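Local atomic coordinates of peptide chain release factor subunit 1 (Aeropyrum pernix, PDB entry 3AGK), a protein that probably directs termination of polypeptide synthesis at the stop codons UAA, UAG and UGA, acting as one half of a heterodimer whose other subunit binds GTP. Residues R189-E192 with Q193-D196; E205-N208 with L209-L213; P227-A230 with K231-F234; A352-F355 with L356-G360. All coordinates share one frame; numbering follows the deposited sequence.

Interaction 1. Residues R189-E192 with Q193-D196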
ATOM      1  N   ARG A 189      17.227 -35.818  14.602  1.00 85.20           N
ATOM      2  CA  ARG A 189      18.163 -34.875  15.211  1.00 91.79           C
ATOM      3  C   ARG A 189      18.721 -33.875  14.194  1.00 84.35           C
ATOM      4  O   ARG A 189      18.588 -32.655  14.359  1.00 79.07           O
ATOM      5  CB  ARG A 189      19.321 -35.632  15.865  1.00 98.92           C
ATOM      6  CG  ARG A 189      19.725 -35.106  17.233  1.00109.85           C
ATOM      7  CD  ARG A 189      18.910 -35.764  18.344  1.00120.52           C
ATOM      8  NE  ARG A 189      19.745 -36.141  19.486  1.00132.07           N
ATOM      9  CZ  ARG A 189      19.800 -35.472  20.634  1.00135.66           C
ATOM     10  NH1 ARG A 189      20.591 -35.891  21.613  1.00139.58           N
ATOM     11  NH2 ARG A 189      19.058 -34.385  20.807  1.00133.82           N
ATOM     12  N   ILE A 190      19.359 -34.398  13.153  1.00 81.42           N
ATOM     13  CA  ILE A 190      19.878 -33.554  12.087  1.00 78.99           C
ATOM     14  C   ILE A 190      18.739 -32.797  11.411  1.00 68.04           C
ATOM     15  O   ILE A 190      18.809 -31.578  11.203  1.00 70.64           O
ATOM     16  CB  ILE A 190      20.655 -34.369  11.029  1.00 76.19           C
ATOM     17  CG1 ILE A 190      21.830 -35.098  11.681  1.00 76.39           C
ATOM     18  CG2 ILE A 190      21.147 -33.456   9.918  1.00 71.49           C
ATOM     19  CD1 ILE A 190      22.537 -36.092  10.768  1.00 89.50           C
ATOM     20  N   ILE A 191      17.681 -33.521  11.067  1.00 65.22           N
ATOM     21  CA  ILE A 191      16.520 -32.880  10.459  1.00 68.61           C
ATOM     22  C   ILE A 191      15.919 -31.792  11.364  1.00 63.26           C
ATOM     23  O   ILE A 191      15.512 -30.732  10.888  1.00 53.69           O
ATOM     24  CB  ILE A 191      15.434 -33.898  10.081  1.00 71.00           C
ATOM     25  CG1 ILE A 191      15.995 -34.931   9.110  1.00 79.71           C
ATOM     26  CG2 ILE A 191      14.270 -33.189   9.423  1.00 67.95           C
ATOM     27  CD1 ILE A 191      16.403 -34.338   7.779  1.00 80.97           C
ATOM     28  N   GLU A 192      15.873 -32.055  12.666  1.00 70.61           N
ATOM     29  CA  GLU A 192      15.334 -31.080  13.611  1.00 71.41           C
ATOM     30  C   GLU A 192      16.186 -29.824  13.577  1.00 60.29           C
ATOM     31  O   GLU A 192      15.682 -28.704  13.554  1.00 59.26           O
ATOM     32  CB  GLU A 192      15.314 -31.664  15.021  1.00 82.96           C
ATOM     33  CG  GLU A 192      14.322 -31.022  15.961  1.00 88.75           C
ATOM     34  CD  GLU A 192      14.039 -31.894  17.172  1.00105.34           C
ATOM     35  OE1 GLU A 192      14.237 -33.129  17.079  1.00108.73           O
ATOM     36  OE2 GLU A 192      13.609 -31.347  18.213  1.00111.63           O
ATOM     37  N   GLN A 193      17.494 -30.016  13.561  1.00 62.46           N
ATOM     38  CA  GLN A 193      18.393 -28.889  13.500  1.00 60.50           C
ATOM     39  C   GLN A 193      18.212 -28.141  12.186  1.00 60.59           C
ATOM     40  O   GLN A 193      18.286 -26.919  12.148  1.00 58.16           O
ATOM     41  CB  GLN A 193      19.843 -29.352  13.656  1.00 68.31           C
ATOM     42  CG  GLN A 193      20.825 -28.240  13.424  1.00 77.42           C
ATOM     43  CD  GLN A 193      22.206 -28.550  13.963  1.00 91.59           C
ATOM     44  OE1 GLN A 193      23.106 -27.720  13.872  1.00 90.90           O
ATOM     45  NE2 GLN A 193      22.380 -29.744  14.535  1.00 96.40           N
ATOM     46  N   MET A 194      17.986 -28.873  11.100  1.00 61.45           N
ATOM     47  CA  MET A 194      17.809 -28.231   9.799  1.00 56.89           C
ATOM     48  C   MET A 194      16.535 -27.381   9.786  1.00 57.38           C
ATOM     49  O   MET A 194      16.548 -26.230   9.333  1.00 55.90           O
ATOM     50  CB  MET A 194      17.774 -29.259   8.668  1.00 54.13           C
ATOM     51  CG  MET A 194      19.097 -30.019   8.483  1.00 57.23           C
ATOM     52  SD  MET A 194      19.048 -31.211   7.126  1.00 78.84           S
ATOM     53  CE  MET A 194      19.050 -30.105   5.718  1.00116.39           C
ATOM     54  N   VAL A 195      15.439 -27.943  10.287  1.00 56.09           N
ATOM     55  CA  VAL A 195      14.179 -27.192  10.377  1.00 54.83           C
ATOM     56  C   VAL A 195      14.351 -25.950  11.253  1.00 46.32           C
ATOM     57  O   VAL A 195      13.859 -24.866  10.930  1.00 49.53           O
ATOM     58  CB  VAL A 195      13.054 -28.066  10.941  1.00 55.23           C
ATOM     59  CG1 VAL A 195      11.759 -27.275  11.023  1.00 50.73           C
ATOM     60  CG2 VAL A 195      12.875 -29.298  10.084  1.00 63.05           C
ATOM     61  N   ASP A 196      15.051 -26.128  12.369  1.00 48.22           N
ATOM     62  CA  ASP A 196      15.400 -25.026  13.246  1.00 55.91           C
ATOM     63  C   ASP A 196      16.077 -23.881  12.485  1.00 55.94           C
ATOM     64  O   ASP A 196      15.704 -22.717  12.633  1.00 48.99           O
ATOM     65  CB  ASP A 196      16.308 -25.510  14.374  1.00 58.17           C
ATOM     66  CG  ASP A 196      16.655 -24.403  15.340  1.00 71.86           C
ATOM     67  OD1 ASP A 196      17.816 -23.957  15.327  1.00 79.42           O
ATOM     68  OD2 ASP A 196      15.763 -23.956  16.095  1.00 73.54           O
TER
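I190 and I191 meet M194 and V195 one turn further along the same α-helix, in a local surface contact near the N-terminal end of helix 188-215 in the central eRF1 domain 2. The unmodelled residues 175-186, where the Gly-Gly-Gln motif of this family falls, come just before the helix.

The backbone evidence is regular: four successive i to i+4 bonds, of which V195 N to I191 O is the straightest at the hydrogen (170°), and M194 N to I190 O, at 2.8 Å, is the shortest. On one flank the thioether of M194 is the meeting point. Its SD lies 4.2 Å from CG2 of I190, the two side chains running alongside each other in the same direction, and 4.1 Å from CD1 of I191, which comes at it on a slant. With CG of M194 turned beside its own backbone N (chi1 -65°), the chain runs back along the helix toward the isoleucines instead of leaving it. Beyond the helix, I191 also touches V173 and P174, while M194 touches F172, all loop residues leading into the disordered part.

Polar groups sit on another flank, where D196 bonds outward to Y239 and forms a salt bridge with K200. Beside the thioether cluster, the β-branched side chains of I191 and V195 make one further apolar contact, CG2 to CG2 at 4.2 Å.

Interaction 2. Residues E205-N208 with L209-L213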
ATOM      1  N   GLU A 205      13.652 -13.102   8.250  1.00 42.76           N
ATOM      2  CA  GLU A 205      13.043 -12.522   7.073  1.00 52.01           C
ATOM      3  C   GLU A 205      11.731 -11.791   7.442  1.00 49.25           C
ATOM      4  O   GLU A 205      11.552 -10.623   7.108  1.00 49.05           O
ATOM      5  CB  GLU A 205      12.774 -13.616   6.049  1.00 57.95           C
ATOM      6  CG  GLU A 205      12.500 -13.079   4.687  1.00 71.97           C
ATOM      7  CD  GLU A 205      13.665 -12.265   4.163  1.00 83.21           C
ATOM      8  OE1 GLU A 205      13.600 -11.015   4.243  1.00 80.71           O
ATOM      9  OE2 GLU A 205      14.648 -12.882   3.687  1.00 85.54           O
ATOM     10  N   ALA A 206      10.837 -12.479   8.152  1.00 39.94           N
ATOM     11  CA  ALA A 206       9.566 -11.885   8.572  1.00 42.09           C
ATOM     12  C   ALA A 206       9.801 -10.615   9.381  1.00 43.60           C
ATOM     13  O   ALA A 206       9.216  -9.569   9.101  1.00 45.69           O
ATOM     14  CB  ALA A 206       8.752 -12.888   9.382  1.00 40.45           C
ATOM     15  N   SER A 207      10.670 -10.714  10.382  1.00 44.57           N
ATOM     16  CA  SER A 207      10.994  -9.570  11.231  1.00 48.74           C
ATOM     17  C   SER A 207      11.561  -8.361  10.468  1.00 52.84           C
ATOM     18  O   SER A 207      11.180  -7.209  10.738  1.00 50.48           O
ATOM     19  CB  SER A 207      11.933  -9.993  12.368  1.00 54.90           C
ATOM     20  OG  SER A 207      11.308 -10.947  13.224  1.00 59.92           O
ATOM     21  N   ASN A 208      12.467  -8.607   9.522  1.00 45.23           N
ATOM     22  CA  ASN A 208      12.997  -7.511   8.716  1.00 44.50           C
ATOM     23  C   ASN A 208      11.903  -6.814   7.908  1.00 47.37           C
ATOM     24  O   ASN A 208      11.939  -5.595   7.712  1.00 50.52           O
ATOM     25  CB  ASN A 208      14.089  -8.006   7.775  1.00 46.56           C
ATOM     26  CG  ASN A 208      15.375  -8.349   8.507  1.00 59.30           C
ATOM     27  OD1 ASN A 208      16.227  -9.041   7.962  1.00 64.74           O
ATOM     28  ND2 ASN A 208      15.518  -7.870   9.749  1.00 53.93           N
ATOM     29  N   LEU A 209      10.938  -7.594   7.437  1.00 43.44           N
ATOM     30  CA  LEU A 209       9.852  -7.050   6.622  1.00 51.43           C
ATOM     31  C   LEU A 209       8.735  -6.398   7.436  1.00 53.79           C
ATOM     32  O   LEU A 209       8.179  -5.387   7.024  1.00 58.79           O
ATOM     33  CB  LEU A 209       9.275  -8.138   5.722  1.00 48.91           C
ATOM     34  CG  LEU A 209      10.246  -8.607   4.633  1.00 46.87           C
ATOM     35  CD1 LEU A 209       9.794  -9.928   4.066  1.00 40.61           C
ATOM     36  CD2 LEU A 209      10.380  -7.543   3.532  1.00 42.52           C
ATOM     37  N   LEU A 210       8.413  -6.966   8.594  1.00 50.48           N
ATOM     38  CA  LEU A 210       7.180  -6.593   9.292  1.00 47.85           C
ATOM     39  C   LEU A 210       7.390  -5.658  10.488  1.00 48.78           C
ATOM     40  O   LEU A 210       6.553  -4.789  10.761  1.00 49.03           O
ATOM     41  CB  LEU A 210       6.405  -7.852   9.722  1.00 43.69           C
ATOM     42  CG  LEU A 210       5.295  -8.471   8.847  1.00 47.45           C
ATOM     43  CD1 LEU A 210       5.167  -7.864   7.444  1.00 39.55           C
ATOM     44  CD2 LEU A 210       5.366 -10.007   8.794  1.00 43.31           C
ATOM     45  N   VAL A 211       8.504  -5.817  11.193  1.00 45.73           N
ATOM     46  CA  VAL A 211       8.766  -4.999  12.383  1.00 50.97           C
ATOM     47  C   VAL A 211       8.789  -3.475  12.136  1.00 53.07           C
ATOM     48  O   VAL A 211       8.274  -2.714  12.945  1.00 51.29           O
ATOM     49  CB  VAL A 211      10.051  -5.449  13.118  1.00 51.72           C
ATOM     50  CG1 VAL A 211      10.534  -4.359  14.104  1.00 42.48           C
ATOM     51  CG2 VAL A 211       9.822  -6.797  13.817  1.00 44.38           C
ATOM     52  N   PRO A 212       9.400  -3.018  11.031  1.00 54.26           N
ATOM     53  CA  PRO A 212       9.336  -1.568  10.793  1.00 57.30           C
ATOM     54  C   PRO A 212       7.887  -1.088  10.666  1.00 64.44           C
ATOM     55  O   PRO A 212       7.523  -0.045  11.211  1.00 72.20           O
ATOM     56  CB  PRO A 212      10.063  -1.399   9.461  1.00 51.74           C
ATOM     57  CG  PRO A 212      10.980  -2.584   9.380  1.00 47.53           C
ATOM     58  CD  PRO A 212      10.232  -3.712  10.034  1.00 47.02           C
ATOM     59  N   LEU A 213       7.071  -1.857   9.952  1.00 57.85           N
ATOM     60  CA  LEU A 213       5.654  -1.565   9.825  1.00 56.24           C
ATOM     61  C   LEU A 213       4.990  -1.492  11.199  1.00 58.07           C
ATOM     62  O   LEU A 213       4.190  -0.593  11.461  1.00 59.04           O
ATOM     63  CB  LEU A 213       4.978  -2.619   8.954  1.00 58.17           C
ATOM     64  CG  LEU A 213       4.985  -2.353   7.445  1.00 67.55           C
ATOM     65  CD1 LEU A 213       6.324  -1.802   6.972  1.00 72.27           C
ATOM     66  CD2 LEU A 213       4.608  -3.602   6.661  1.00 58.56           C
TER
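No aromatic ring enters this contact between E205 and L209; the flat group that reaches across is the E205 carboxylate, which meets the leucine with one oxygen, OE1 lying 4.0 Å from L209 CD1. CG of E205, anti to the backbone N (chi1 -164°), lies 4.2 Å from L209 CD1, and the bend at chi2 (60°) carries the carboxylate toward the same leucine. The one ring in the contact is the puckered pyrrolidine of P212, whose CD-CG side faces backward along the helix: CD is 3.4 Å from N208 O.

That proline explains the backbone pattern. Up to V211 the i to i+4 bonds persist: L209 N reaches E205 O, L210 N reaches A206 O at 2.8 Å, and V211 N reaches S207 O at a C=O...N angle of 136°. P212 has no N-H to give, and L213 N has no bond to the preceding turn, so the helix kinks here. Side chains still follow the helical spacing, as CB of S207 lies 4.1 Å from CG2 of V211 and CB of A206 is 4.5 Å from CD2 of L210. The hydroxyl of S207 is bonded to G203 O and to D241 N.

The helix is packed on several flanks. E205 and L209 lie on strands 152-159 and 162-170; L210 and V211 press on L244 of helix 242-245; and L210 and L213 both touch L219, where strand 219-226 begins after the chain has turned back.

Interaction 3. Residues P227-A230 with K231-F234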
ATOM      1  N   PRO A 227       0.100 -25.644   6.764  1.00 36.24           N
ATOM      2  CA  PRO A 227      -0.449 -26.984   6.984  1.00 44.08           C
ATOM      3  C   PRO A 227       0.254 -27.688   8.145  1.00 47.72           C
ATOM      4  O   PRO A 227       1.435 -27.437   8.408  1.00 46.62           O
ATOM      5  CB  PRO A 227      -0.152 -27.686   5.664  1.00 49.13           C
ATOM      6  CG  PRO A 227       1.112 -27.028   5.179  1.00 48.65           C
ATOM      7  CD  PRO A 227       1.029 -25.590   5.618  1.00 41.71           C
ATOM      8  N   GLY A 228      -0.475 -28.542   8.848  1.00 51.22           N
ATOM      9  CA  GLY A 228       0.114 -29.358   9.893  1.00 50.99           C
ATOM     10  C   GLY A 228       0.685 -28.568  11.048  1.00 55.09           C
ATOM     11  O   GLY A 228       0.246 -27.446  11.339  1.00 52.16           O
ATOM     12  N   LEU A 229       1.690 -29.146  11.698  1.00 48.87           N
ATOM     13  CA  LEU A 229       2.135 -28.660  13.001  1.00 46.39           C
ATOM     14  C   LEU A 229       3.223 -27.584  12.953  1.00 42.38           C
ATOM     15  O   LEU A 229       3.506 -26.938  13.960  1.00 47.33           O
ATOM     16  CB  LEU A 229       2.614 -29.841  13.833  1.00 50.66           C
ATOM     17  CG  LEU A 229       2.292 -29.824  15.320  1.00 61.86           C
ATOM     18  CD1 LEU A 229       0.810 -29.584  15.580  1.00 60.43           C
ATOM     19  CD2 LEU A 229       2.740 -31.137  15.920  1.00 71.21           C
ATOM     20  N   ALA A 230       3.829 -27.381  11.794  1.00 42.56           N
ATOM     21  CA  ALA A 230       5.011 -26.514  11.740  1.00 47.83           C
ATOM     22  C   ALA A 230       4.778 -25.101  12.301  1.00 45.72           C
ATOM     23  O   ALA A 230       5.658 -24.537  12.978  1.00 43.75           O
ATOM     24  CB  ALA A 230       5.577 -26.457  10.334  1.00 39.77           C
ATOM     25  N   LYS A 231       3.598 -24.538  12.033  1.00 38.39           N
ATOM     26  CA  LYS A 231       3.273 -23.176  12.458  1.00 36.33           C
ATOM     27  C   LYS A 231       3.197 -23.053  13.986  1.00 38.68           C
ATOM     28  O   LYS A 231       3.538 -22.009  14.551  1.00 39.29           O
ATOM     29  CB  LYS A 231       1.950 -22.713  11.815  1.00 36.33           C
ATOM     30  CG  LYS A 231       0.760 -23.633  12.159  1.00 43.30           C
ATOM     31  CD  LYS A 231      -0.542 -23.180  11.506  1.00 40.61           C
ATOM     32  CE  LYS A 231      -1.675 -24.173  11.789  1.00 40.44           C
ATOM     33  NZ  LYS A 231      -1.654 -25.314  10.837  1.00 40.02           N
ATOM     34  N   GLN A 232       2.738 -24.112  14.650  1.00 34.95           N
ATOM     35  CA  GLN A 232       2.727 -24.149  16.112  1.00 41.31           C
ATOM     36  C   GLN A 232       4.170 -24.130  16.645  1.00 51.42           C
ATOM     37  O   GLN A 232       4.499 -23.372  17.568  1.00 47.37           O
ATOM     38  CB  GLN A 232       1.998 -25.398  16.639  1.00 54.27           C
ATOM     39  CG  GLN A 232       0.507 -25.474  16.278  1.00 69.43           C
ATOM     40  CD  GLN A 232      -0.274 -26.424  17.181  1.00 75.35           C
ATOM     41  OE1 GLN A 232       0.242 -26.874  18.208  1.00 80.88           O
ATOM     42  NE2 GLN A 232      -1.524 -26.730  16.804  1.00 63.64           N
ATOM     43  N   GLU A 233       5.027 -24.958  16.047  1.00 43.59           N
ATOM     44  CA  GLU A 233       6.437 -24.986  16.418  1.00 43.18           C
ATOM     45  C   GLU A 233       7.060 -23.615  16.170  1.00 41.13           C
ATOM     46  O   GLU A 233       7.764 -23.073  17.023  1.00 43.88           O
ATOM     47  CB  GLU A 233       7.180 -26.099  15.651  1.00 45.17           C
ATOM     48  CG  GLU A 233       6.641 -27.513  15.971  1.00 54.84           C
ATOM     49  CD  GLU A 233       7.317 -28.660  15.189  1.00 66.12           C
ATOM     50  OE1 GLU A 233       7.907 -28.431  14.108  1.00 64.34           O
ATOM     51  OE2 GLU A 233       7.229 -29.813  15.665  1.00 73.78           O
ATOM     52  N   PHE A 234       6.767 -23.035  15.016  1.00 37.64           N
ATOM     53  CA  PHE A 234       7.346 -21.745  14.647  1.00 39.39           C
ATOM     54  C   PHE A 234       6.990 -20.664  15.660  1.00 48.66           C
ATOM     55  O   PHE A 234       7.827 -19.838  16.032  1.00 45.93           O
ATOM     56  CB  PHE A 234       6.844 -21.322  13.264  1.00 40.33           C
ATOM     57  CG  PHE A 234       7.362 -19.993  12.818  1.00 39.98           C
ATOM     58  CD1 PHE A 234       8.679 -19.858  12.368  1.00 37.11           C
ATOM     59  CD2 PHE A 234       6.536 -18.875  12.837  1.00 42.20           C
ATOM     60  CE1 PHE A 234       9.173 -18.627  11.947  1.00 35.06           C
ATOM     61  CE2 PHE A 234       7.011 -17.648  12.418  1.00 41.76           C
ATOM     62  CZ  PHE A 234       8.338 -17.521  11.970  1.00 38.08           C
TER
HETATM   63  O   HOH W   1       2.283 -25.167   9.442  1.00 44.96           O
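K231 NZ is gripped by three oxygens: G228 O across this turn at 2.9 Å, G226 O just before it, and D254 OD1 in a salt bridge. The G228 bond lies in the carbonyl plane, with a C=O...N angle of 149°. To reach it, CG of K231 takes the crowded position between backbone N and carbonyl carbon (chi1 58°), and a final bend at chi4 swings the amine back to the loop. With K231 replaced by alanine, D254 would probably lose its charged mate and the G226 and G228 carbonyls this donor, leaving the loop freer to shift.

A water ties the backbone at a second point, donating to P227 O at 2.6 Å and accepting from K231 N at 3.0 Å. L229 O then receives E233 N at 3.3 Å and, weakly, Q232 N. Outside, the CD1 methyl of L229 sits over the Q232 side-chain amide, 3.7 Å from CD and only slightly farther from OE1 and NE2. G228 turns the chain with a positive phi of 63°.

These bonds brace a β-to-α connection, in which strand 219-226 of the mixed sheet passes through a short loop into the first turn of helix 230-236.

Interaction 4. Residues A352-F355 with L356-G360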
ATOM      1  N   ALA A 352      -9.721 -10.505 -10.872  1.00 50.72           N
ATOM      2  CA  ALA A 352      -9.822  -9.118 -11.322  1.00 52.63           C
ATOM      3  C   ALA A 352      -9.695  -8.984 -12.834  1.00 54.09           C
ATOM      4  O   ALA A 352     -10.509  -8.307 -13.468  1.00 50.42           O
ATOM      5  CB  ALA A 352      -8.827  -8.227 -10.632  1.00 48.79           C
ATOM      6  N   GLU A 353      -8.685  -9.622 -13.413  1.00 49.78           N
ATOM      7  CA  GLU A 353      -8.460  -9.482 -14.846  1.00 59.03           C
ATOM      8  C   GLU A 353      -9.585 -10.114 -15.680  1.00 59.47           C
ATOM      9  O   GLU A 353      -9.961  -9.595 -16.723  1.00 64.34           O
ATOM     10  CB  GLU A 353      -7.103 -10.068 -15.246  1.00 65.58           C
ATOM     11  CG  GLU A 353      -7.104 -11.560 -15.476  1.00 82.63           C
ATOM     12  CD  GLU A 353      -5.876 -12.024 -16.252  1.00100.77           C
ATOM     13  OE1 GLU A 353      -5.292 -13.066 -15.877  1.00105.39           O
ATOM     14  OE2 GLU A 353      -5.493 -11.343 -17.232  1.00101.57           O
ATOM     15  N   TRP A 354     -10.106 -11.240 -15.213  1.00 52.16           N
ATOM     16  CA  TRP A 354     -11.230 -11.886 -15.853  1.00 50.84           C
ATOM     17  C   TRP A 354     -12.466 -10.971 -15.818  1.00 50.07           C
ATOM     18  O   TRP A 354     -13.137 -10.773 -16.836  1.00 46.34           O
ATOM     19  CB  TRP A 354     -11.529 -13.203 -15.141  1.00 51.37           C
ATOM     20  CG  TRP A 354     -12.885 -13.709 -15.453  1.00 59.87           C
ATOM     21  CD1 TRP A 354     -13.267 -14.397 -16.569  1.00 61.84           C
ATOM     22  CD2 TRP A 354     -14.061 -13.546 -14.659  1.00 57.66           C
ATOM     23  NE1 TRP A 354     -14.610 -14.681 -16.513  1.00 60.43           N
ATOM     24  CE2 TRP A 354     -15.122 -14.170 -15.348  1.00 61.35           C
ATOM     25  CE3 TRP A 354     -14.322 -12.940 -13.429  1.00 52.49           C
ATOM     26  CZ2 TRP A 354     -16.424 -14.205 -14.844  1.00 63.40           C
ATOM     27  CZ3 TRP A 354     -15.598 -12.983 -12.926  1.00 48.99           C
ATOM     28  CH2 TRP A 354     -16.642 -13.602 -13.635  1.00 61.17           C
ATOM     29  N   PHE A 355     -12.745 -10.429 -14.630  1.00 45.87           N
ATOM     30  CA  PHE A 355     -13.833  -9.489 -14.400  1.00 44.97           C
ATOM     31  C   PHE A 355     -13.761  -8.283 -15.334  1.00 50.84           C
ATOM     32  O   PHE A 355     -14.768  -7.874 -15.924  1.00 49.74           O
ATOM     33  CB  PHE A 355     -13.823  -9.018 -12.941  1.00 48.87           C
ATOM     34  CG  PHE A 355     -14.924  -8.028 -12.602  1.00 53.96           C
ATOM     35  CD1 PHE A 355     -16.263  -8.374 -12.748  1.00 53.38           C
ATOM     36  CD2 PHE A 355     -14.618  -6.764 -12.108  1.00 53.83           C
ATOM     37  CE1 PHE A 355     -17.269  -7.464 -12.425  1.00 51.39           C
ATOM     38  CE2 PHE A 355     -15.619  -5.853 -11.789  1.00 53.89           C
ATOM     39  CZ  PHE A 355     -16.944  -6.203 -11.951  1.00 49.49           C
ATOM     40  N   LEU A 356     -12.569  -7.713 -15.454  1.00 45.42           N
ATOM     41  CA  LEU A 356     -12.332  -6.585 -16.338  1.00 43.13           C
ATOM     42  C   LEU A 356     -12.482  -6.985 -17.813  1.00 54.60           C
ATOM     43  O   LEU A 356     -12.983  -6.213 -18.627  1.00 50.49           O
ATOM     44  CB  LEU A 356     -10.919  -6.027 -16.107  1.00 46.14           C
ATOM     45  CG  LEU A 356     -10.553  -4.828 -16.982  1.00 51.81           C
ATOM     46  CD1 LEU A 356     -11.507  -3.673 -16.663  1.00 55.44           C
ATOM     47  CD2 LEU A 356      -9.094  -4.406 -16.808  1.00 56.17           C
ATOM     48  N   LYS A 357     -12.030  -8.184 -18.161  1.00 52.10           N
ATOM     49  CA  LYS A 357     -12.067  -8.607 -19.561  1.00 53.46           C
ATOM     50  C   LYS A 357     -13.486  -8.955 -19.978  1.00 50.75           C
ATOM     51  O   LYS A 357     -13.931  -8.581 -21.053  1.00 52.64           O
ATOM     52  CB  LYS A 357     -11.128  -9.803 -19.843  1.00 54.84           C
ATOM     53  CG  LYS A 357     -11.208 -10.306 -21.292  1.00 53.78           C
ATOM     54  CD  LYS A 357     -10.525 -11.652 -21.540  1.00 49.55           C
ATOM     55  CE  LYS A 357     -10.365 -11.859 -23.048  1.00 52.25           C
ATOM     56  NZ  LYS A 357      -9.899 -13.209 -23.450  1.00 59.41           N
ATOM     57  N   THR A 358     -14.202  -9.677 -19.130  1.00 47.55           N
ATOM     58  CA  THR A 358     -15.468 -10.201 -19.592  1.00 48.59           C
ATOM     59  C   THR A 358     -16.668  -9.289 -19.304  1.00 54.52           C
ATOM     60  O   THR A 358     -17.685  -9.404 -19.972  1.00 57.53           O
ATOM     61  CB  THR A 358     -15.692 -11.713 -19.230  1.00 55.59           C
ATOM     62  OG1 THR A 358     -16.647 -11.865 -18.182  1.00 60.41           O
ATOM     63  CG2 THR A 358     -14.388 -12.387 -18.864  1.00 47.76           C
ATOM     64  N   PHE A 359     -16.519  -8.361 -18.356  1.00 50.99           N
ATOM     65  CA  PHE A 359     -17.601  -7.451 -17.981  1.00 53.57           C
ATOM     66  C   PHE A 359     -17.183  -5.983 -17.960  1.00 53.80           C
ATOM     67  O   PHE A 359     -17.892  -5.130 -17.414  1.00 51.61           O
ATOM     68  CB  PHE A 359     -18.153  -7.835 -16.618  1.00 42.99           C
ATOM     69  CG  PHE A 359     -18.805  -9.180 -16.595  1.00 46.88           C
ATOM     70  CD1 PHE A 359     -18.162 -10.267 -16.022  1.00 46.03           C
ATOM     71  CD2 PHE A 359     -20.064  -9.359 -17.150  1.00 44.81           C
ATOM     72  CE1 PHE A 359     -18.763 -11.514 -15.987  1.00 42.99           C
ATOM     73  CE2 PHE A 359     -20.682 -10.596 -17.121  1.00 45.95           C
ATOM     74  CZ  PHE A 359     -20.026 -11.682 -16.541  1.00 54.38           C
ATOM     75  N   GLY A 360     -16.023  -5.697 -18.543  1.00 48.02           N
ATOM     76  CA  GLY A 360     -15.504  -4.348 -18.556  1.00 41.63           C
ATOM     77  C   GLY A 360     -15.296  -3.813 -17.156  1.00 45.22           C
ATOM     78  O   GLY A 360     -15.237  -2.607 -16.953  1.00 52.24           O
TER
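W354, T358 and F359 come together one turn apart near the C-terminal end of α-helix 352-359, in eRF1 domain 3. The tight side is aromatic. The edge of F359 is turned toward the face of the W354 six-membered ring in an offset edge-to-face pair, with planes at 82° and centroids 5.7 Å apart. Closest approach is F359 CE1 to W354 CZ2, 3.7 Å. Having CG anti to its backbone N (chi1 162°) lets the indole lie along the helix toward F359, and both rings also pack on helix 277-294, F359 making further edge-to-face pairs with F289 of that helix and with Y302 of strand 300-302.

A serine in place of W354 would probably leave the edge of F359 without its ring partner and open a gap beside F289 and L293.

The solvent side is looser. E353 and K357 are exposed, the lysine stretched away from the turn. T358, also exposed, lays CG2 over one indole face, but the model is strained there and its exact placement is doubtful.

Facing the sheet, F355 is buried against L320 and V345. Its O accepts F359 N at 3.0 Å from above the carbonyl plane, and its ring meets the next turn through CD1, 4.2 Å from F359 CD1.

Along the chain the contacts follow in numerical order. Interactions 1 and 2 occupy two stretches of one helix, 188-215, with centres 24 Å apart. Strand 219-226 then carries the chain back to interaction 3, whose centre is 14 Å from that of interaction 1 and 20 Å from that of interaction 2; A230, E233 and F234 lean on the same helix through F199 and V202, between the two. Interaction 4 is remote, its centre 34 Å from interaction 2 and 47 Å from interaction 1. All four are local contacts, three in the part of the chain covered by eRF1 domain 2 and one in that of domain 3, consistent with the multidomain build of the family.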